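Uncharacterized protein YJL217W (Saccharomyces cerevisiae, PDB 3O12) functions in the galactose metabolic pathway through the GAL83 protein and may control the level of ENO1. Local coordinates at residues W60-Y65 with T130-W136; L125-N131 with V173-P179; T53-F59 with D70-F74. All coordinates share one frame; numbering follows the deposited sequence. Where two conformers were deposited one is given.

Interaction 1. Residues W60-Y65 with T130-W136; sequences WRETFY and TNGKSDW
R61 and S134 hold each other through backbone and side chain together. The N-H of R61 points at S134 OG, 2.8 Å away, while the backbone N of S134 returns a bond of 3.1 Å to R61 O. S134 OG stands anti to its own carbonyl carbon (chi1 -61°), which turns it toward the R61 amide. Its other bond runs to T130 OG1, so two partners grip this buried hydroxyl. R61 O is likewise shared, because T63 N binds it as well. Next along, T63 OG1 donates to S134 O over 2.7 Å, in the carbonyl plane and on a lone pair; a threonine hydroxyl is short enough to do this directly from the turn.

On the hairpin side, R61 NE reaches G132 O at 2.9 Å. The oxygen lies in the guanidinium plane, although the donor is tilted 29° from the carbonyl plane. Glycine suits position 132 because a CB would be jammed against the preceding carbonyl oxygen. The aliphatic part of R61 is useful too: its CD rests on T130 CG2, 3.7 Å away.

Packing centres on W60. S134 CB sits over the six-membered ring, 3.7 Å from its centroid and almost on the normal, a CH-pi contact that a small serine can make without crowding. W136 CB comes to the edge of the same indole, 3.7 Å from W60 CH2, and the two six-membered rings form an oblique pair with planes 83° apart. W60 NE1 bonds to T63 O in its ring plane, which helps fix the indole's rotation, whereas W136 NE1 turns to S126. Y65 OH touches the W136 edge at CZ3.

The buried hydroxyl of S134 and the nearby backbone polar atoms are thus paired beside W60 and W136, and the bonds join R61 and T63 to the hairpin turn and its second strand.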
loop_
_atom_site.group_PDB
_atom_site.type_symbol
_atom_site.label_atom_id
_atom_site.label_comp_id
_atom_site.label_asym_id
_atom_site.label_seq_id
_atom_site.Cartn_x
_atom_site.Cartn_y
_atom_site.Cartn_z
ATOM N N TRP A 60 5.626 3.148 -10.138
ATOM C CA TRP A 60 4.850 3.698 -11.249
ATOM C C TRP A 60 5.232 2.955 -12.513
ATOM O O TRP A 60 6.392 2.610 -12.687
ATOM C CB TRP A 60 5.147 5.194 -11.450
ATOM C CG TRP A 60 4.230 5.820 -12.461
ATOM C CD1 TRP A 60 4.504 6.109 -13.778
ATOM C CD2 TRP A 60 2.873 6.214 -12.237
ATOM N NE1 TRP A 60 3.393 6.673 -14.375
ATOM C CE2 TRP A 60 2.383 6.742 -13.449
ATOM C CE3 TRP A 60 2.022 6.169 -11.125
ATOM C CZ2 TRP A 60 1.076 7.221 -13.580
ATOM C CZ3 TRP A 60 0.723 6.647 -11.258
ATOM C CH2 TRP A 60 0.265 7.167 -12.481
ATOM N N ARG A 61 4.269 2.717 -13.401
ATOM C CA ARG A 61 4.588 2.118 -14.695
ATOM C C ARG A 61 3.992 2.898 -15.860
ATOM O O ARG A 61 2.794 2.807 -16.137
ATOM C CB ARG A 61 4.137 0.654 -14.778
ATOM C CG ARG A 61 5.194 -0.341 -14.355
ATOM C CD ARG A 61 4.769 -1.778 -14.655
ATOM N NE ARG A 61 4.968 -2.184 -16.046
ATOM C CZ ARG A 61 6.129 -2.598 -16.548
ATOM N NH1 ARG A 61 6.211 -2.961 -17.822
ATOM N NH2 ARG A 61 7.214 -2.641 -15.786
ATOM N N GLU A 62 4.859 3.679 -16.511
ATOM C CA GLU A 62 4.658 4.218 -17.863
ATOM C C GLU A 62 3.664 5.362 -18.044
ATOM O O GLU A 62 4.005 6.400 -18.613
ATOM C CB GLU A 62 4.328 3.094 -18.853
ATOM C CG GLU A 62 4.170 3.568 -20.293
ATOM C CD GLU A 62 5.393 4.315 -20.809
ATOM O OE1 GLU A 62 6.504 4.099 -20.278
ATOM O OE2 GLU A 62 5.241 5.120 -21.754
ATOM N N THR A 63 2.430 5.169 -17.597
ATOM C CA THR A 63 1.349 6.081 -17.963
ATOM C C THR A 63 1.693 7.556 -17.816
ATOM O O THR A 63 2.046 8.010 -16.724
ATOM C CB THR A 63 0.114 5.779 -17.118
ATOM O OG1 THR A 63 -0.138 4.369 -17.177
ATOM C CG2 THR A 63 -1.097 6.540 -17.628
ATOM N N PHE A 64 1.567 8.286 -18.928
ATOM C CA PHE A 64 1.688 9.750 -18.988
ATOM C C PHE A 64 3.119 10.263 -18.807
ATOM O O PHE A 64 3.652 10.952 -19.683
ATOM C CB PHE A 64 0.725 10.415 -17.997
ATOM C CG PHE A 64 0.673 11.906 -18.105
ATOM C CD1 PHE A 64 0.100 12.512 -19.211
ATOM C CD2 PHE A 64 1.172 12.701 -17.085
ATOM C CE1 PHE A 64 0.036 13.897 -19.307
ATOM C CE2 PHE A 64 1.115 14.082 -17.175
ATOM C CZ PHE A 64 0.546 14.678 -18.284
ATOM N N TYR A 65 3.745 9.900 -17.688
ATOM C CA TYR A 65 5.072 10.419 -17.359
ATOM C C TYR A 65 6.201 9.754 -18.144
ATOM O O TYR A 65 7.293 10.315 -18.264
ATOM C CB TYR A 65 5.311 10.322 -15.847
ATOM C CG TYR A 65 4.296 11.111 -15.053
ATOM C CD1 TYR A 65 4.424 12.487 -14.894
ATOM C CD2 TYR A 65 3.200 10.484 -14.476
ATOM C CE1 TYR A 65 3.486 13.214 -14.184
ATOM C CE2 TYR A 65 2.261 11.204 -13.753
ATOM C CZ TYR A 65 2.413 12.562 -13.609
ATOM O OH TYR A 65 1.483 13.290 -12.901
ATOM N N THR A 130 -1.975 -1.207 -11.385
ATOM C CA THR A 130 -1.056 -1.374 -12.500
ATOM C C THR A 130 -1.258 -2.748 -13.096
ATOM O O THR A 130 -1.065 -3.772 -12.438
ATOM C CB THR A 130 0.389 -1.167 -12.026
ATOM O OG1 THR A 130 0.508 0.182 -11.560
ATOM C CG2 THR A 130 1.383 -1.403 -13.154
ATOM N N ASN A 131 -1.721 -2.769 -14.338
ATOM C CA ASN A 131 -1.783 -3.999 -15.105
ATOM C C ASN A 131 -1.098 -3.704 -16.411
ATOM O O ASN A 131 -1.739 -3.263 -17.372
ATOM C CB ASN A 131 -3.233 -4.427 -15.310
ATOM C CG ASN A 131 -3.347 -5.861 -15.794
ATOM O OD1 ASN A 131 -2.436 -6.386 -16.431
ATOM N ND2 ASN A 131 -4.470 -6.499 -15.492
ATOM N N GLY A 132 0.215 -3.889 -16.434
ATOM C CA GLY A 132 1.025 -3.437 -17.549
ATOM C C GLY A 132 1.341 -1.964 -17.376
ATOM O O GLY A 132 2.506 -1.573 -17.347
ATOM N N LYS A 133 0.292 -1.152 -17.264
ATOM C CA LYS A 133 0.443 0.285 -17.040
ATOM C C LYS A 133 -0.383 0.744 -15.838
ATOM O O LYS A 133 -1.375 0.096 -15.461
ATOM C CB LYS A 133 0.015 1.060 -18.282
ATOM C CG LYS A 133 0.878 0.818 -19.504
ATOM C CD LYS A 133 0.336 1.656 -20.659
ATOM C CE LYS A 133 1.032 1.373 -21.975
ATOM N NZ LYS A 133 0.345 2.106 -23.080
ATOM N N SER A 134 0.022 1.869 -15.245
ATOM C CA SER A 134 -0.623 2.409 -14.033
ATOM C C SER A 134 -1.898 3.240 -14.277
ATOM O O SER A 134 -1.947 4.077 -15.184
ATOM C CB SER A 134 0.374 3.260 -13.240
ATOM O OG SER A 134 1.497 2.499 -12.806
ATOM N N ASP A 135 -2.904 3.002 -13.431
ATOM C CA ASP A 135 -4.183 3.730 -13.423
ATOM C C ASP A 135 -4.402 4.298 -12.026
ATOM O O ASP A 135 -4.683 3.568 -11.062
ATOM C CB ASP A 135 -5.328 2.781 -13.817
ATOM C CG ASP A 135 -6.711 3.421 -13.712
ATOM O OD1 ASP A 135 -6.870 4.539 -13.146
ATOM O OD2 ASP A 135 -7.670 2.777 -14.203
ATOM N N TRP A 136 -4.259 5.610 -11.924
ATOM C CA TRP A 136 -4.202 6.333 -10.665
ATOM C C TRP A 136 -5.492 7.097 -10.420
ATOM O O TRP A 136 -5.955 7.837 -11.283
ATOM C CB TRP A 136 -3.025 7.306 -10.776
ATOM C CG TRP A 136 -2.747 8.229 -9.631
ATOM C CD1 TRP A 136 -3.017 8.028 -8.302
ATOM C CD2 TRP A 136 -2.064 9.480 -9.719
ATOM N NE1 TRP A 136 -2.562 9.100 -7.563
ATOM C CE2 TRP A 136 -1.978 10.006 -8.412
ATOM C CE3 TRP A 136 -1.515 10.209 -10.782
ATOM C CZ2 TRP A 136 -1.371 11.231 -8.142
ATOM C CZ3 TRP A 136 -0.918 11.427 -10.513
ATOM C CH2 TRP A 136 -0.848 11.922 -9.201
#

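Interaction 2. Residues L125-N131 with V173-P179; sequences LSSVLTN and VRLAPFP. With EDO (1,2-ethanediol), chain I; EDO (1,2-ethanediol), chain F.
R174 stretches its side chain from one strand to the other and turns one face of the guanidinium toward L129 CB. Extended from CG to NE, the chain carries its end group across to S127, where R174 NH1 donates to S127 OG at 2.9 Å. The N-H...O angle is 165° and the oxygen lies in the guanidinium plane. L129 CB stands over the face, displaced toward the rim, with R174 NH2 3.6 Å away; NH2 itself bonds to D135 O. Arginine fits because its long methylene chain spans the gap and its planar end offers both in-plane donors and a face for an aliphatic carbon. S127 OG points between its backbone N and carbonyl carbon (chi1 62°), and besides R174 it is hydrogen-bonded to O2 of a 1,2-ethanediol (chain I), probably from the crystallisation liquor, at 2.6 Å.

Apolar contacts flank this pair. L129 sends CD1 against A176 CB at 3.3 Å, closer than carbons usually pack; alanine, with a single methyl, leaves the least to accommodate. The other branch, L129 CD2, lies at the edge of the F178 ring. Toward the start of both strands, L125 CD2 and V173 CG2 meet tip to tip at 3.7 Å. At the far end N131 and P179 approach from opposite directions, the amide ND2 coming to P179 CG. A water lies between N131 ND2 and P177 O and donates to P177 O; its approach to ND2 is unusually short.

V173 and R174 form a classic beta bulge against strand 158-164, and both direct their side chains to 125-131. The strand axes run 8.2 Å apart at 18°, too far for backbone pairing, so side chains fill the space between two different sheets. Such facing antiparallel sheets are the hallmark of a beta sandwich, consistent with the concanavalin A-like fold to which DUF1349 proteins are thought to belong.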
loop_
_atom_site.group_PDB
_atom_site.type_symbol
_atom_site.label_atom_id
_atom_site.label_comp_id
_atom_site.label_asym_id
_atom_site.label_seq_id
_atom_site.Cartn_x
_atom_site.Cartn_y
_atom_site.Cartn_z
ATOM N N LEU A 125 -6.336 10.514 -0.422
ATOM C CA LEU A 125 -6.529 9.073 -0.483
ATOM C C LEU A 125 -6.397 8.686 -1.945
ATOM O O LEU A 125 -7.133 9.161 -2.806
ATOM C CB LEU A 125 -7.898 8.668 0.066
ATOM C CG LEU A 125 -8.109 7.154 0.217
ATOM C CD1 LEU A 125 -7.110 6.561 1.183
ATOM C CD2 LEU A 125 -9.532 6.849 0.659
ATOM N N SER A 126 -5.444 7.811 -2.212
ATOM C CA SER A 126 -5.006 7.529 -3.565
ATOM C C SER A 126 -4.861 6.036 -3.769
ATOM O O SER A 126 -4.512 5.296 -2.844
ATOM C CB SER A 126 -3.656 8.210 -3.790
ATOM O OG SER A 126 -3.091 7.869 -5.037
ATOM N N SER A 127 -5.127 5.576 -4.979
ATOM C CA SER A 127 -4.815 4.207 -5.349
ATOM C C SER A 127 -4.305 4.151 -6.769
ATOM O O SER A 127 -4.721 4.946 -7.616
ATOM C CB SER A 127 -6.011 3.266 -5.162
ATOM O OG SER A 127 -7.101 3.633 -5.968
ATOM N N VAL A 128 -3.388 3.225 -7.020
ATOM C CA VAL A 128 -2.845 3.009 -8.349
ATOM C C VAL A 128 -2.923 1.528 -8.655
ATOM O O VAL A 128 -2.322 0.715 -7.950
ATOM C CB VAL A 128 -1.389 3.472 -8.463
ATOM C CG1 VAL A 128 -0.849 3.202 -9.886
ATOM C CG2 VAL A 128 -1.269 4.953 -8.128
ATOM N N LEU A 129 -3.679 1.168 -9.682
ATOM C CA LEU A 129 -3.784 -0.201 -10.147
ATOM C C LEU A 129 -2.962 -0.322 -11.410
ATOM O O LEU A 129 -3.210 0.396 -12.381
ATOM C CB LEU A 129 -5.247 -0.555 -10.427
ATOM C CG LEU A 129 -5.579 -2.041 -10.597
ATOM C CD1 LEU A 129 -7.079 -2.257 -10.479
ATOM C CD2 LEU A 129 -5.058 -2.571 -11.910
ATOM N N THR A 130 -1.975 -1.207 -11.385
ATOM C CA THR A 130 -1.056 -1.374 -12.500
ATOM C C THR A 130 -1.258 -2.748 -13.096
ATOM O O THR A 130 -1.065 -3.772 -12.438
ATOM C CB THR A 130 0.389 -1.167 -12.026
ATOM O OG1 THR A 130 0.508 0.182 -11.560
ATOM C CG2 THR A 130 1.383 -1.403 -13.154
ATOM N N ASN A 131 -1.721 -2.769 -14.338
ATOM C CA ASN A 131 -1.783 -3.999 -15.105
ATOM C C ASN A 131 -1.098 -3.704 -16.411
ATOM O O ASN A 131 -1.739 -3.263 -17.372
ATOM C CB ASN A 131 -3.233 -4.427 -15.310
ATOM C CG ASN A 131 -3.347 -5.861 -15.794
ATOM O OD1 ASN A 131 -2.436 -6.386 -16.431
ATOM N ND2 ASN A 131 -4.470 -6.499 -15.492
ATOM N N VAL A 173 -13.205 2.244 -1.538
ATOM C CA VAL A 173 -12.277 3.155 -2.200
ATOM C C VAL A 173 -12.190 2.763 -3.678
ATOM O O VAL A 173 -12.206 3.616 -4.576
ATOM C CB VAL A 173 -10.859 3.037 -1.566
ATOM C CG1 VAL A 173 -9.818 3.824 -2.363
ATOM C CG2 VAL A 173 -10.875 3.485 -0.121
ATOM N N ARG A 174 -12.100 1.469 -3.940
ATOM C CA ARG A 174 -11.909 0.985 -5.298
ATOM C C ARG A 174 -12.362 -0.451 -5.473
ATOM O O ARG A 174 -12.193 -1.278 -4.574
ATOM C CB ARG A 174 -10.450 1.128 -5.703
ATOM C CG ARG A 174 -10.227 0.977 -7.198
ATOM C CD ARG A 174 -8.999 1.727 -7.605
ATOM N NE ARG A 174 -8.744 1.670 -9.042
ATOM C CZ ARG A 174 -7.728 2.305 -9.608
ATOM N NH1 ARG A 174 -6.916 3.031 -8.849
ATOM N NH2 ARG A 174 -7.526 2.216 -10.913
ATOM N N LEU A 175 -12.927 -0.745 -6.636
ATOM C CA LEU A 175 -13.394 -2.082 -6.985
ATOM C C LEU A 175 -13.024 -2.302 -8.441
ATOM O O LEU A 175 -13.511 -1.588 -9.328
ATOM C CB LEU A 175 -14.909 -2.183 -6.797
ATOM C CG LEU A 175 -15.621 -3.486 -7.191
ATOM C CD1 LEU A 175 -15.294 -4.594 -6.219
ATOM C CD2 LEU A 175 -17.126 -3.274 -7.266
ATOM N N ALA A 176 -12.162 -3.275 -8.701
ATOM C CA ALA A 176 -11.576 -3.398 -10.030
ATOM C C ALA A 176 -11.166 -4.807 -10.369
ATOM O O ALA A 176 -10.928 -5.610 -9.477
ATOM C CB ALA A 176 -10.360 -2.505 -10.118
ATOM N N PRO A 177 -11.023 -5.112 -11.661
ATOM C CA PRO A 177 -10.449 -6.402 -12.048
ATOM C C PRO A 177 -8.988 -6.458 -11.640
ATOM O O PRO A 177 -8.286 -5.448 -11.674
ATOM C CB PRO A 177 -10.544 -6.399 -13.582
ATOM C CG PRO A 177 -11.511 -5.330 -13.921
ATOM C CD PRO A 177 -11.394 -4.298 -12.828
ATOM N N PHE A 178 -8.531 -7.644 -11.272
ATOM C CA PHE A 178 -7.129 -7.839 -10.948
ATOM C C PHE A 178 -6.817 -9.270 -11.364
ATOM O O PHE A 178 -7.662 -10.144 -11.233
ATOM C CB PHE A 178 -6.897 -7.618 -9.450
ATOM C CG PHE A 178 -5.448 -7.401 -9.081
ATOM C CD1 PHE A 178 -4.778 -6.257 -9.490
ATOM C CD2 PHE A 178 -4.757 -8.350 -8.350
ATOM C CE1 PHE A 178 -3.445 -6.054 -9.157
ATOM C CE2 PHE A 178 -3.425 -8.154 -8.013
ATOM C CZ PHE A 178 -2.766 -7.011 -8.424
ATOM N N PRO A 179 -5.613 -9.518 -11.902
ATOM C CA PRO A 179 -5.379 -10.875 -12.417
ATOM C C PRO A 179 -5.519 -11.957 -11.361
ATOM O O PRO A 179 -5.103 -11.763 -10.214
ATOM C CB PRO A 179 -3.930 -10.819 -12.905
ATOM C CG PRO A 179 -3.704 -9.396 -13.240
ATOM C CD PRO A 179 -4.482 -8.619 -12.182
HETATM C C1 EDO I . -9.562 7.354 -3.969
HETATM O O1 EDO I . -10.771 7.224 -4.725
HETATM C C2 EDO I . -8.423 6.682 -4.725
HETATM O O2 EDO I . -8.870 5.426 -5.242
HETATM C C1 EDO F . -0.653 5.052 -2.865
HETATM O O1 EDO F . -0.725 6.121 -1.910
HETATM C C2 EDO F . -1.454 5.391 -4.118
HETATM O O2 EDO F . -0.850 6.512 -4.763
HETATM O O HOH W 1 -6.059 -5.588 -13.586
#

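Interaction 3. Residues T53-F59 with D70-F74; sequences TDEKTDF and DSGHF. With SO4 (sulfate ion), chain D; EDO (1,2-ethanediol), chain H; EDO (1,2-ethanediol), chain G.
F59 turns its ring onto the backbone of G72. Beyond CB, CG stands anti to the carbonyl carbon (chi1 -76°), bringing the ring over the 70-74 segment. On one side, CD1 and then CE1 pass D70 OD1, which sits at the ring edge, 3.5 Å from CE1; the D70 carboxylate also has a salt bridge to R105. On the other side, CD2 and CE2 press on G72 CA, which lies over the ring face, 3.4 Å from CE2. A side chain on G72 would collide here, so glycine fits. CZ, at the tip, meets G72 O at 3.2 Å and F74 CB beyond.

F59 and D70 form an antiparallel non-hydrogen-bonded pair, where strands 59-61 and 68-78 of the larger sheet come together. Just before it, D58 O accepts S71 N at 3.0 Å and, weakly, G72 N, while D58 N donates to S71 OG at 3.0 Å. Further back in the loop, D54 N points almost straight (176°) at H73 NE2, 2.9 Å away. Histidine can accept there because its ND1 faces N37 O, consistent with a proton on ND1.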
loop_
_atom_site.group_PDB
_atom_site.type_symbol
_atom_site.label_atom_id
_atom_site.label_comp_id
_atom_site.label_asym_id
_atom_site.label_seq_id
_atom_site.Cartn_x
_atom_site.Cartn_y
_atom_site.Cartn_z
ATOM N N THR A 53 11.737 6.169 5.149
ATOM C CA THR A 53 11.953 5.929 3.722
ATOM C C THR A 53 13.307 6.424 3.224
ATOM O O THR A 53 13.887 7.368 3.773
ATOM C CB THR A 53 10.859 6.569 2.834
ATOM O OG1 THR A 53 10.910 7.992 2.984
ATOM C CG2 THR A 53 9.477 6.076 3.226
ATOM N N ASP A 54 13.801 5.766 2.179
ATOM C CA ASP A 54 14.995 6.218 1.469
ATOM C C ASP A 54 14.603 7.193 0.359
ATOM O O ASP A 54 13.454 7.217 -0.077
ATOM C CB ASP A 54 15.769 5.019 0.906
ATOM C CG ASP A 54 16.246 4.066 1.998
ATOM O OD1 ASP A 54 16.599 4.545 3.092
ATOM O OD2 ASP A 54 16.268 2.845 1.751
ATOM N N GLU A 55 15.548 8.016 -0.084
ATOM C CA GLU A 55 15.272 8.962 -1.157
ATOM C C GLU A 55 15.012 8.249 -2.475
ATOM O O GLU A 55 15.455 7.116 -2.686
ATOM C CB GLU A 55 16.447 9.927 -1.339
ATOM C CG GLU A 55 17.673 9.262 -1.933
ATOM C CD GLU A 55 18.800 10.242 -2.209
ATOM O OE1 GLU A 55 18.671 11.426 -1.829
ATOM O OE2 GLU A 55 19.815 9.823 -2.805
ATOM N N LYS A 56 14.297 8.930 -3.363
ATOM C CA LYS A 56 14.086 8.450 -4.725
ATOM C C LYS A 56 13.479 7.053 -4.762
ATOM O O LYS A 56 13.962 6.161 -5.468
ATOM C CB LYS A 56 15.390 8.510 -5.528
ATOM C CG LYS A 56 15.872 9.932 -5.783
ATOM C CD LYS A 56 16.967 9.984 -6.840
ATOM C CE LYS A 56 18.358 10.051 -6.219
ATOM N NZ LYS A 56 18.706 8.823 -5.450
ATOM N N THR A 57 12.415 6.868 -3.986
ATOM C CA THR A 57 11.685 5.607 -3.972
ATOM C C THR A 57 10.260 5.827 -4.490
ATOM O O THR A 57 9.584 6.773 -4.085
ATOM C CB THR A 57 11.685 4.967 -2.563
ATOM O OG1 THR A 57 11.286 5.935 -1.588
ATOM C CG2 THR A 57 13.088 4.469 -2.202
ATOM N N ASP A 58 9.821 4.974 -5.411
ATOM C CA ASP A 58 8.515 5.166 -6.051
ATOM C C ASP A 58 8.041 3.876 -6.727
ATOM O O ASP A 58 8.833 2.970 -6.994
ATOM C CB ASP A 58 8.608 6.307 -7.079
ATOM C CG ASP A 58 7.250 6.916 -7.440
ATOM O OD1 ASP A 58 6.224 6.576 -6.809
ATOM O OD2 ASP A 58 7.235 7.767 -8.360
ATOM N N PHE A 59 6.742 3.812 -7.016
ATOM C CA PHE A 59 6.167 2.733 -7.810
ATOM C C PHE A 59 5.293 3.374 -8.873
ATOM O O PHE A 59 4.322 4.058 -8.545
ATOM C CB PHE A 59 5.278 1.823 -6.950
ATOM C CG PHE A 59 6.031 0.871 -6.061
ATOM C CD1 PHE A 59 6.816 -0.146 -6.604
ATOM C CD2 PHE A 59 5.905 0.961 -4.682
ATOM C CE1 PHE A 59 7.490 -1.042 -5.769
ATOM C CE2 PHE A 59 6.578 0.069 -3.841
ATOM C CZ PHE A 59 7.367 -0.922 -4.386
ATOM N N ASP A 70 10.292 1.021 -9.753
ATOM C CA ASP A 70 9.964 -0.142 -8.925
ATOM C C ASP A 70 10.854 -0.151 -7.692
ATOM O O ASP A 70 11.282 -1.213 -7.230
ATOM C CB ASP A 70 10.155 -1.428 -9.733
ATOM C CG ASP A 70 9.354 -2.608 -9.178
ATOM O OD1 ASP A 70 8.151 -2.447 -8.869
ATOM O OD2 ASP A 70 9.929 -3.717 -9.079
ATOM N N SER A 71 11.119 1.040 -7.166
ATOM C CA SER A 71 12.087 1.260 -6.083
ATOM C C SER A 71 11.452 1.503 -4.711
ATOM O O SER A 71 12.155 1.706 -3.715
ATOM C CB SER A 71 12.970 2.461 -6.432
ATOM O OG SER A 71 12.161 3.603 -6.710
ATOM N N GLY A 72 10.122 1.510 -4.651
ATOM C CA GLY A 72 9.439 1.761 -3.396
ATOM C C GLY A 72 9.642 0.669 -2.366
ATOM O O GLY A 72 10.018 -0.458 -2.702
ATOM N N HIS A 73 9.388 0.996 -1.107
ATOM C CA HIS A 73 9.539 0.014 -0.037
ATOM C C HIS A 73 8.278 -0.816 0.100
ATOM O O HIS A 73 7.181 -0.272 0.181
ATOM C CB HIS A 73 9.843 0.703 1.298
ATOM C CG HIS A 73 10.989 1.667 1.241
ATOM N ND1 HIS A 73 12.279 1.280 0.934
ATOM C CD2 HIS A 73 11.037 3.002 1.459
ATOM C CE1 HIS A 73 13.072 2.337 0.975
ATOM N NE2 HIS A 73 12.343 3.395 1.287
ATOM N N PHE A 74 8.423 -2.138 0.147
ATOM C CA PHE A 74 7.259 -3.021 0.221
ATOM C C PHE A 74 7.609 -4.229 1.071
ATOM O O PHE A 74 8.580 -4.938 0.787
ATOM C CB PHE A 74 6.843 -3.448 -1.202
ATOM C CG PHE A 74 5.802 -4.543 -1.253
ATOM C CD1 PHE A 74 4.590 -4.420 -0.590
ATOM C CD2 PHE A 74 6.018 -5.678 -2.025
ATOM C CE1 PHE A 74 3.634 -5.420 -0.650
ATOM C CE2 PHE A 74 5.056 -6.681 -2.099
ATOM C CZ PHE A 74 3.864 -6.552 -1.414
HETATM S S SO4 D . 13.516 1.309 -10.442
HETATM O O1 SO4 D . 12.581 0.927 -11.498
HETATM O O2 SO4 D . 13.292 0.485 -9.258
HETATM O O3 SO4 D . 14.879 1.090 -10.919
HETATM O O4 SO4 D . 13.340 2.723 -10.115
HETATM C C1 EDO H . 3.348 9.801 -10.673
HETATM O O1 EDO H . 3.632 11.144 -10.270
HETATM C C2 EDO H . 4.618 8.963 -10.569
HETATM O O2 EDO H . 4.994 8.851 -9.193
HETATM C C1 EDO G . 0.904 7.885 -7.410
HETATM O O1 EDO G . 0.852 7.807 -5.982
HETATM C C2 EDO G . 2.245 7.353 -7.893
HETATM O O2 EDO G . 3.326 7.914 -7.134
HETATM O O HOH W 2 13.134 5.548 -8.425
#

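Overall arrangement
From the N terminus, the loop after strand 48-52 comes first: interaction 3 joins 53-59 to 70-74, closing a short excursion that contains 60-65. That inner segment leaves the excursion to meet the distant 130-136 hairpin, so interaction 1 crosses interaction 3, although their segments adjoin in sequence. Interaction 2 starts at 125-131 and ends at 173-179; it crosses interaction 1, shares T130 and N131 with it and touches it, whereas interactions 3 and 2 follow in series. Interactions 3 and 1 therefore knit strands 59-61, 68-78, 122-131 and 134-140 of one sheet, while interaction 2 links that sheet to edge strand 172-177 of the second.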